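Local coordinates for protein flavodoxin (Bacillus cereus, PDB 6FSG) that carries FMN as its redox cofactor and probably serves as a low-potential electron donor to a number of redox enzymes, at residues A[84-88]-A[138-142]. Coordinates in Å, arbitrary orientation, origin at the centre of the assembly. Residues are numbered along the deposited sequence.
Sequences KAAVF and FGAEF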
loop_
_atom_site.group_PDB
_atom_site.type_symbol
_atom_site.label_atom_id
_atom_site.label_comp_id
_atom_site.label_asym_id
_atom_site.label_seq_id
_atom_site.Cartn_x
_atom_site.Cartn_y
_atom_site.Cartn_z
ATOM N N LYS A 84 -10.790 -2.827 5.559
ATOM C CA LYS A 84 -9.508 -3.059 6.220
ATOM C C LYS A 84 -8.397 -2.584 5.287
ATOM O O LYS A 84 -8.431 -2.882 4.088
ATOM C CB LYS A 84 -9.288 -4.543 6.519
ATOM C CG LYS A 84 -10.499 -5.291 7.042
ATOM C CD LYS A 84 -11.043 -4.707 8.321
ATOM C CE LYS A 84 -12.250 -5.519 8.824
ATOM N NZ LYS A 84 -13.510 -5.206 8.074
ATOM N N ALA A 85 -7.417 -1.855 5.826
ATOM C CA ALA A 85 -6.381 -1.264 4.984
ATOM C C ALA A 85 -4.997 -1.321 5.625
ATOM O O ALA A 85 -4.845 -1.408 6.843
ATOM C CB ALA A 85 -6.743 0.183 4.602
ATOM N N ALA A 86 -3.979 -1.222 4.772
ATOM C CA ALA A 86 -2.591 -1.184 5.215
ATOM C C ALA A 86 -1.742 -0.582 4.100
ATOM O O ALA A 86 -2.158 -0.546 2.939
ATOM C CB ALA A 86 -2.095 -2.591 5.561
ATOM N N VAL A 87 -0.533 -0.138 4.461
ATOM C CA VAL A 87 0.360 0.563 3.536
ATOM C C VAL A 87 1.803 0.118 3.746
ATOM O O VAL A 87 2.243 -0.101 4.879
ATOM C CB VAL A 87 0.238 2.088 3.740
ATOM C CG1 VAL A 87 1.070 2.871 2.748
ATOM C CG2 VAL A 87 -1.209 2.540 3.625
ATOM N N PHE A 88 2.553 0.038 2.638
ATOM C CA PHE A 88 3.966 -0.325 2.641
ATOM C C PHE A 88 4.719 0.549 1.638
ATOM O O PHE A 88 4.118 1.209 0.784
ATOM C CB PHE A 88 4.191 -1.808 2.276
ATOM C CG PHE A 88 3.793 -2.157 0.863
ATOM C CD1 PHE A 88 2.490 -2.524 0.561
ATOM C CD2 PHE A 88 4.727 -2.142 -0.160
ATOM C CE1 PHE A 88 2.126 -2.838 -0.739
ATOM C CE2 PHE A 88 4.363 -2.460 -1.457
ATOM C CZ PHE A 88 3.068 -2.798 -1.745
ATOM N N PHE A 138 3.574 -9.190 6.945
ATOM C CA PHE A 138 2.565 -8.177 6.619
ATOM C C PHE A 138 1.357 -8.805 5.928
ATOM O O PHE A 138 0.210 -8.574 6.329
ATOM C CB PHE A 138 3.257 -7.131 5.741
ATOM C CG PHE A 138 2.425 -5.927 5.349
ATOM C CD1 PHE A 138 1.575 -5.976 4.254
ATOM C CD2 PHE A 138 2.598 -4.718 5.990
ATOM C CE1 PHE A 138 0.873 -4.868 3.839
ATOM C CE2 PHE A 138 1.888 -3.596 5.585
ATOM C CZ PHE A 138 1.033 -3.677 4.493
ATOM N N GLY A 139 1.588 -9.618 4.895
ATOM C CA GLY A 139 0.473 -10.272 4.228
ATOM C C GLY A 139 -0.290 -11.213 5.141
ATOM O O GLY A 139 -1.523 -11.228 5.139
ATOM N N ALA A 140 0.432 -12.006 5.940
ATOM C CA ALA A 140 -0.212 -12.949 6.848
ATOM C C ALA A 140 -1.028 -12.227 7.913
ATOM O O ALA A 140 -2.141 -12.649 8.241
ATOM C CB ALA A 140 0.848 -13.815 7.525
ATOM N N GLU A 141 -0.492 -11.144 8.479
ATOM C CA GLU A 141 -1.233 -10.411 9.502
ATOM C C GLU A 141 -2.432 -9.685 8.900
ATOM O O GLU A 141 -3.487 -9.580 9.541
ATOM C CB GLU A 141 -0.303 -9.448 10.242
ATOM C CG GLU A 141 0.700 -10.148 11.151
ATOM C CD GLU A 141 0.020 -10.802 12.325
ATOM O OE1 GLU A 141 -0.735 -10.088 13.013
ATOM O OE2 GLU A 141 0.209 -12.018 12.539
ATOM N N PHE A 142 -2.289 -9.164 7.677
ATOM C CA PHE A 142 -3.415 -8.496 7.034
ATOM C C PHE A 142 -4.607 -9.441 6.897
ATOM O O PHE A 142 -5.745 -9.086 7.234
ATOM C CB PHE A 142 -3.004 -7.937 5.666
ATOM C CG PHE A 142 -4.073 -7.091 5.031
ATOM C CD1 PHE A 142 -4.228 -5.751 5.371
ATOM C CD2 PHE A 142 -4.950 -7.640 4.124
ATOM C CE1 PHE A 142 -5.242 -4.980 4.808
ATOM C CE2 PHE A 142 -5.941 -6.869 3.544
ATOM C CZ PHE A 142 -6.088 -5.538 3.891
#
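This is apolar helix-on-sheet packing in the core of the flavodoxin fold: the C-terminal helix 129-144 lies against one face of the five-stranded parallel sheet and sets two phenylalanines on strand 84-91. Segments 84-88 and 138-142 run nearly antiparallel, at 169°, with their axes 10.3 Å apart at closest approach, as expected where helices pack on a parallel sheet and run back against its strands. F138 and F142 are four residues and about one helical turn apart, as the hydrogen bond from F142 N to F138 O (2.9 Å) reflects, which puts both side chains on the same side of the helix, facing the sheet. Between them comes A86, the middle of the strand segment: its CB is 3.5 Å from F138 CZ and 3.8 Å from F142 CD1. The small methyl lets both rings come right down to the backbone. F142 brings its ring edge to the main chain, with CZ 3.5 Å from K84 O and CE1 3.8 Å from A85 C, while F138 CE2 lies 3.6 Å from V87 O. Farther along, F138 CZ meets F88 CB at 4.3 Å. At the other end, K84 leads its end away, and NZ makes a hydrogen bond to G82 O.

Strand alternation divides the neighbours. A85 and V87 point to the opposite face, where helix 100-111 packs on them, whereas F88 shares the near face and packs on helix 13-26, on M17, A18, I21 and T14, the last an FMN-binding residue. The two helix phenylalanines also reach neighbouring strands: both meet I53 of strand 51-55, with F138 on L118 and L121 and F142 on V117 of the edge strand 115-124.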